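Local coordinates for uncharacterized protein (Mycobacterium tuberculosis CAS/NITR204, PDB 5VYQ), which probably transfers a formyl group from a folate cofactor to the sugar amine of dTDP-4-amino-4,6-dideoxyglucose, at residues G156-Y159 against A160-M163; L217-L220 against R221-H225. All blocks are in the same frame, centred on the assembly; numbering follows the deposited sequence.

Contact 1 of 2, residues G156-Y159 against A160-M163; sequences GSVY and ARLM. With 0FX (dTDP-4-amino-4,6-dideoxyglucose), chain D.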
loop_
_atom_site.group_PDB
_atom_site.type_symbol
_atom_site.label_atom_id
_atom_site.label_comp_id
_atom_site.label_asym_id
_atom_site.label_seq_id
_atom_site.Cartn_x
_atom_site.Cartn_y
_atom_site.Cartn_z
ATOM N N GLY A 156 9.226 3.988 -7.214
ATOM C CA GLY A 156 8.663 3.961 -8.562
ATOM C C GLY A 156 8.390 5.363 -9.092
ATOM O O GLY A 156 8.671 5.673 -10.234
ATOM N N SER A 157 7.847 6.247 -8.264
ATOM C CA SER A 157 7.520 7.576 -8.726
ATOM C C SER A 157 8.789 8.402 -8.974
ATOM O O SER A 157 8.846 9.165 -9.940
ATOM C CB SER A 157 6.547 8.295 -7.819
ATOM O OG SER A 157 7.048 8.549 -6.518
ATOM N N VAL A 158 9.795 8.254 -8.124
ATOM C CA VAL A 158 11.070 8.962 -8.337
ATOM C C VAL A 158 11.743 8.453 -9.619
ATOM O O VAL A 158 12.221 9.226 -10.454
ATOM C CB VAL A 158 12.020 8.848 -7.160
ATOM C CG1 VAL A 158 13.407 9.421 -7.511
ATOM C CG2 VAL A 158 11.401 9.501 -5.926
ATOM N N TYR A 159 11.756 7.143 -9.796
ATOM C CA TYR A 159 12.428 6.523 -10.935
ATOM C C TYR A 159 11.831 7.009 -12.256
ATOM O O TYR A 159 12.569 7.289 -13.198
ATOM C CB TYR A 159 12.291 5.006 -10.837
ATOM C CG TYR A 159 13.169 4.271 -11.816
ATOM C CD1 TYR A 159 14.534 4.211 -11.677
ATOM C CD2 TYR A 159 12.607 3.713 -12.938
ATOM C CE1 TYR A 159 15.323 3.540 -12.612
ATOM C CE2 TYR A 159 13.368 3.071 -13.895
ATOM C CZ TYR A 159 14.727 2.988 -13.721
ATOM O OH TYR A 159 15.495 2.326 -14.628
ATOM N N ALA A 160 10.520 7.166 -12.328
ATOM C CA ALA A 160 9.888 7.646 -13.538
ATOM C C ALA A 160 10.392 9.043 -13.871
ATOM O O ALA A 160 10.721 9.332 -15.043
ATOM C CB ALA A 160 8.379 7.614 -13.410
ATOM N N ARG A 161 10.556 9.895 -12.861
ATOM C CA ARG A 161 11.133 11.215 -13.091
ATOM C C ARG A 161 12.620 11.123 -13.456
ATOM O O ARG A 161 13.108 11.870 -14.319
ATOM C CB ARG A 161 10.905 12.157 -11.899
ATOM C CG ARG A 161 9.421 12.450 -11.613
ATOM C CD ARG A 161 9.099 13.706 -10.810
ATOM N NE ARG A 161 9.831 13.769 -9.556
ATOM C CZ ARG A 161 9.446 13.146 -8.450
ATOM N NH1 ARG A 161 10.202 13.231 -7.383
ATOM N NH2 ARG A 161 8.322 12.410 -8.429
ATOM N N LEU A 162 13.360 10.206 -12.838
ATOM C CA LEU A 162 14.743 9.964 -13.248
ATOM C C LEU A 162 14.902 9.607 -14.716
ATOM O O LEU A 162 15.825 10.102 -15.381
ATOM C CB LEU A 162 15.447 8.909 -12.381
ATOM C CG LEU A 162 15.581 9.269 -10.919
ATOM C CD1 LEU A 162 16.205 8.086 -10.179
ATOM C CD2 LEU A 162 16.457 10.457 -10.695
ATOM N N MET A 163 13.974 8.835 -15.257
ATOM C CA MET A 163 14.070 8.472 -16.672
ATOM C C MET A 163 13.786 9.720 -17.530
ATOM O O MET A 163 14.397 9.865 -18.601
ATOM C CB MET A 163 13.114 7.352 -17.006
ATOM C CG MET A 163 13.386 6.028 -16.293
ATOM S SD MET A 163 15.002 5.340 -16.603
ATOM C CE MET A 163 15.987 6.150 -15.366
HETATM O O4P 0FX D . 17.740 1.466 -13.590
HETATM P P2 0FX D . 18.552 0.240 -13.836
HETATM O O3P 0FX D . 18.757 -0.150 -15.283
HETATM O O1G 0FX D . 19.887 0.545 -12.980
HETATM C C1G 0FX D . 20.706 -0.482 -12.452
HETATM C C2G 0FX D . 21.504 0.141 -11.298
HETATM O O2G 0FX D . 20.537 0.675 -10.383
HETATM C C3G 0FX D . 22.358 1.301 -11.835
HETATM O O3G 0FX D . 22.983 2.047 -10.761
HETATM C C4G 0FX D . 23.308 0.762 -12.897
HETATM N N4A 0FX D . 24.056 1.929 -13.422
HETATM C C5G 0FX D . 22.489 0.064 -13.983
HETATM C C6G 0FX D . 23.453 -0.735 -14.859
HETATM O O5G 0FX D . 21.590 -0.941 -13.481
HETATM O OPP 0FX D . 17.973 -1.027 -13.029
HETATM P P 0FX D . 16.658 -1.921 -13.305
HETATM O O1P 0FX D . 17.035 -3.308 -12.954
HETATM O O2P 0FX D . 16.086 -1.553 -14.650
HETATM O O5 0FX D . 15.593 -1.406 -12.222
HETATM C C5 0FX D . 14.966 -0.150 -12.337
HETATM C C4 0FX D . 14.293 0.188 -11.021
HETATM O O4 0FX D . 13.259 -0.768 -10.796
HETATM C C3 0FX D . 15.146 0.086 -9.758
HETATM O O3 0FX D . 15.859 1.306 -9.527
HETATM C C2 0FX D . 14.168 -0.177 -8.629
HETATM C C1 0FX D . 13.149 -0.998 -9.386
HETATM N N11 0FX D . 13.323 -2.437 -9.153
HETATM C C61 0FX D . 13.867 -3.296 -10.039
HETATM C C51 0FX D . 13.963 -4.647 -9.762
HETATM C C5A 0FX D . 14.618 -5.564 -10.763
HETATM C C21 0FX D . 12.733 -2.991 -8.019
HETATM O O21 0FX D . 12.151 -2.176 -7.171
HETATM N N31 0FX D . 12.817 -4.287 -7.713
HETATM C C41 0FX D . 13.382 -5.126 -8.610
HETATM O O41 0FX D . 13.427 -6.434 -8.287
#
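Gly-156 O, Val-158 O and Tyr-159 O accept from the amides of Ala-160, Leu-162 and Met-163 in regular i to i+4 helical bonds, while the bond from Arg-161 N to Ser-157 O is weak at 3.5 Å. Tyr-159, part of the dTDP-4-amino-4,6-dideoxyglucose pocket, carries the side-chain contact. Its ring leaves the helix toward the nucleotide sugar because chi1 (-169°) sets CG opposite the tyrosine's own backbone N, and its OH donates to phosphate oxygen O4P of 0FX at 2.6 Å. The ring is sandwiched: 0FX C4 sits 3.8 Å above one face, over its centre, and Met-163 CE backs the opposite face in a CH-pi contact, 4.1 Å from the centroid. Bends at chi2 and chi3 curl the methionine back, with SD approaching the same ring obliquely as a Met-aromatic contact. Val-158 and Leu-162, one helical turn apart, run alongside each other, with Val-158 CG1 4.0 Å from Leu-162 CG. Arg-161 instead turns its guanidinium to Asp-153, a salt bridge, and to the Ala-148 carbonyl. Helix 155-179 packs Val-158 and Leu-162 against Cys-147 of strand 141-147 and Gln-115 of helix 114-121, while Tyr-159 and Met-163 meet His-32 of helix 31-43.

Contact 2 of 2, residues L217-L220 against R221-H225; sequences LNRL and RALTH. With 0FX (dTDP-4-amino-4,6-dideoxyglucose), chain D; EDO (1,2-ethanediol), chain E.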
loop_
_atom_site.group_PDB
_atom_site.type_symbol
_atom_site.label_atom_id
_atom_site.label_comp_id
_atom_site.label_asym_id
_atom_site.label_seq_id
_atom_site.Cartn_x
_atom_site.Cartn_y
_atom_site.Cartn_z
ATOM N N LEU A 217 7.882 4.709 7.318
ATOM C CA LEU A 217 7.230 5.064 6.074
ATOM C C LEU A 217 8.297 5.270 4.993
ATOM O O LEU A 217 8.077 4.902 3.833
ATOM C CB LEU A 217 6.388 6.327 6.246
ATOM C CG LEU A 217 5.009 6.173 6.912
ATOM C CD1 LEU A 217 4.490 7.519 7.431
ATOM C CD2 LEU A 217 4.014 5.527 5.958
ATOM N N ASN A 218 9.450 5.848 5.350
ATOM C CA ASN A 218 10.548 5.982 4.379
ATOM C C ASN A 218 11.046 4.624 3.897
ATOM O O ASN A 218 11.177 4.394 2.682
ATOM C CB ASN A 218 11.698 6.791 4.943
ATOM C CG ASN A 218 11.387 8.268 5.020
ATOM O OD1 ASN A 218 10.408 8.762 4.459
ATOM N ND2 ASN A 218 12.217 8.973 5.753
ATOM N N ARG A 219 11.179 3.669 4.817
ATOM C CA ARG A 219 11.517 2.314 4.373
ATOM C C ARG A 219 10.527 1.710 3.404
ATOM O O ARG A 219 10.926 1.119 2.386
ATOM C CB ARG A 219 11.687 1.419 5.603
ATOM C CG ARG A 219 12.081 -0.034 5.388
ATOM C CD ARG A 219 13.504 -0.190 4.865
ATOM N NE ARG A 219 13.958 -1.539 5.173
ATOM C CZ ARG A 219 14.305 -1.979 6.377
ATOM N NH1 ARG A 219 14.593 -3.272 6.526
ATOM N NH2 ARG A 219 14.405 -1.142 7.410
ATOM N N LEU A 220 9.245 1.762 3.740
ATOM C CA LEU A 220 8.235 1.160 2.910
ATOM C C LEU A 220 8.123 1.830 1.549
ATOM O O LEU A 220 7.995 1.167 0.535
ATOM C CB LEU A 220 6.866 1.209 3.543
ATOM C CG LEU A 220 6.674 0.401 4.799
ATOM C CD1 LEU A 220 5.206 0.545 5.178
ATOM C CD2 LEU A 220 7.046 -1.046 4.541
ATOM N N ARG A 221 8.174 3.163 1.519
ATOM C CA ARG A 221 8.009 3.823 0.223
ATOM C C ARG A 221 9.287 3.623 -0.629
ATOM O O ARG A 221 9.238 3.592 -1.859
ATOM C CB ARG A 221 7.667 5.314 0.445
ATOM C CG ARG A 221 8.768 6.246 0.889
ATOM C CD ARG A 221 8.176 7.527 1.458
ATOM N NE ARG A 221 9.154 8.509 1.935
ATOM C CZ ARG A 221 9.558 9.587 1.278
ATOM N NH1 ARG A 221 9.164 9.855 0.051
ATOM N NH2 ARG A 221 10.348 10.429 1.908
ATOM N N ALA A 222 10.448 3.574 0.028
ATOM C CA ALA A 222 11.675 3.253 -0.685
ATOM C C ALA A 222 11.604 1.903 -1.411
ATOM O O ALA A 222 12.228 1.734 -2.478
ATOM C CB ALA A 222 12.873 3.311 0.241
ATOM N N LEU A 223 10.868 0.946 -0.820
ATOM C CA LEU A 223 10.729 -0.382 -1.357
ATOM C C LEU A 223 9.492 -0.584 -2.183
ATOM O O LEU A 223 9.209 -1.681 -2.636
ATOM C CB LEU A 223 10.770 -1.416 -0.212
ATOM C CG LEU A 223 12.088 -1.418 0.560
ATOM C CD1 LEU A 223 12.054 -2.197 1.878
ATOM C CD2 LEU A 223 13.180 -1.981 -0.344
ATOM N N THR A 224 8.780 0.510 -2.433
ATOM C CA THR A 224 7.615 0.504 -3.233
ATOM C C THR A 224 7.942 0.971 -4.633
ATOM O O THR A 224 8.387 2.091 -4.867
ATOM C CB THR A 224 6.490 1.329 -2.599
ATOM O OG1 THR A 224 6.072 0.706 -1.364
ATOM C CG2 THR A 224 5.283 1.303 -3.526
ATOM N N HIS A 225 7.666 0.104 -5.601
ATOM C CA HIS A 225 8.035 0.391 -6.993
ATOM C C HIS A 225 7.111 -0.364 -7.926
ATOM O O HIS A 225 7.322 -1.545 -8.183
ATOM C CB HIS A 225 9.491 -0.013 -7.269
ATOM C CG HIS A 225 10.030 0.568 -8.534
ATOM N ND1 HIS A 225 11.061 1.487 -8.562
ATOM C CD2 HIS A 225 9.647 0.384 -9.822
ATOM C CE1 HIS A 225 11.318 1.796 -9.821
ATOM N NE2 HIS A 225 10.491 1.132 -10.610
HETATM O O4P 0FX D . 17.740 1.466 -13.590
HETATM P P2 0FX D . 18.552 0.240 -13.836
HETATM O O3P 0FX D . 18.757 -0.150 -15.283
HETATM O O1G 0FX D . 19.887 0.545 -12.980
HETATM C C1G 0FX D . 20.706 -0.482 -12.452
HETATM C C2G 0FX D . 21.504 0.141 -11.298
HETATM O O2G 0FX D . 20.537 0.675 -10.383
HETATM C C3G 0FX D . 22.358 1.301 -11.835
HETATM O O3G 0FX D . 22.983 2.047 -10.761
HETATM C C4G 0FX D . 23.308 0.762 -12.897
HETATM N N4A 0FX D . 24.056 1.929 -13.422
HETATM C C5G 0FX D . 22.489 0.064 -13.983
HETATM C C6G 0FX D . 23.453 -0.735 -14.859
HETATM O O5G 0FX D . 21.590 -0.941 -13.481
HETATM O OPP 0FX D . 17.973 -1.027 -13.029
HETATM P P 0FX D . 16.658 -1.921 -13.305
HETATM O O1P 0FX D . 17.035 -3.308 -12.954
HETATM O O2P 0FX D . 16.086 -1.553 -14.650
HETATM O O5 0FX D . 15.593 -1.406 -12.222
HETATM C C5 0FX D . 14.966 -0.150 -12.337
HETATM C C4 0FX D . 14.293 0.188 -11.021
HETATM O O4 0FX D . 13.259 -0.768 -10.796
HETATM C C3 0FX D . 15.146 0.086 -9.758
HETATM O O3 0FX D . 15.859 1.306 -9.527
HETATM C C2 0FX D . 14.168 -0.177 -8.629
HETATM C C1 0FX D . 13.149 -0.998 -9.386
HETATM N N11 0FX D . 13.323 -2.437 -9.153
HETATM C C61 0FX D . 13.867 -3.296 -10.039
HETATM C C51 0FX D . 13.963 -4.647 -9.762
HETATM C C5A 0FX D . 14.618 -5.564 -10.763
HETATM C C21 0FX D . 12.733 -2.991 -8.019
HETATM O O21 0FX D . 12.151 -2.176 -7.171
HETATM N N31 0FX D . 12.817 -4.287 -7.713
HETATM C C41 0FX D . 13.382 -5.126 -8.610
HETATM O O41 0FX D . 13.427 -6.434 -8.287
HETATM C C1 EDO E . 7.083 9.949 4.530
HETATM O O1 EDO E . 7.424 11.086 3.733
HETATM C C2 EDO E . 7.432 10.333 5.962
HETATM O O2 EDO E . 8.826 10.541 6.140
#
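Asn-218 and Arg-221 make the polar side-chain contact here. The two side chains run alongside each other, and NE and NH2 of Arg-221 both donate to the single acceptor Asn-218 OD1, at 2.8 and 3.0 Å. OD1 lies in the guanidinium plane, but both donors come from one face of the amide, whose plane is turned 50° from the guanidinium. CG of Arg-221 is wedged between its own N and carbonyl carbon (chi1 74°), and from there the chain runs extended past Leu-217 O to the asparagine. An ethanediol, probably from the crystallisation liquor, gives OD1 a further hydrogen bond through its O2 and places O1 over the rim of one guanidinium face. The remaining nitrogen, NH1, bonds to the carbonyls of Glu-150 and Asp-153.

The backbone bonds trace the C-terminal end of helix 213-222, in the part of the chain assigned to the N-formyltransferase C-terminal dimerization family; Leu-220 packs here against Leu-220 of the second subunit. Arg-221 N and Ala-222 N still reach Leu-217 O and Asn-218 O, respectively, at 2.9 Å each, whereas Leu-223, the first residue to leave helical geometry, bonds to Arg-219 O at 3.2 Å and only weakly to Leu-220 O. Thr-224 OG1 donates to Leu-220 O at 2.7 Å from above the carbonyl plane, and accepts from Val-245 N of strand 240-249.

In van der Waals packing, the Leu-223 side chain runs alongside that of Arg-219, with Leu-223 CD1 3.9 Å from Arg-219 NE, near the guanidinium plane at its edge; that NE is bonded to Leu-202 O.

Beyond the turn, His-225 lays its ring face under the nucleotide's deoxyribose, with 0FX C1 3.3 Å above the plane, while its ND1 is hydrogen-bonded to Ser-155 OG.

In the fold
Both contacts are local helix contacts, and they meet where the start of helix 155-179 lies against the exit of helix 213-222: Gly-156 N is 3.1 Å from Thr-224 O, a probable hydrogen bond, and the rings of Tyr-159 and His-225 touch with planes at about 55°. Their centres are 14 Å apart. Contact 1, in the formyl transferase part of the chain, is partly buried, and its side-chain chemistry is mainly aromatic, sulfur and aliphatic packing; contact 2, in the C-terminal dimerization part, is more buried, relies on polar side-chain and helix-end bonds, and reaches the second subunit. Both touch the same nucleotide sugar, contact 1 at a phosphate and the deoxyribose, contact 2 at the deoxyribose and thymine O21.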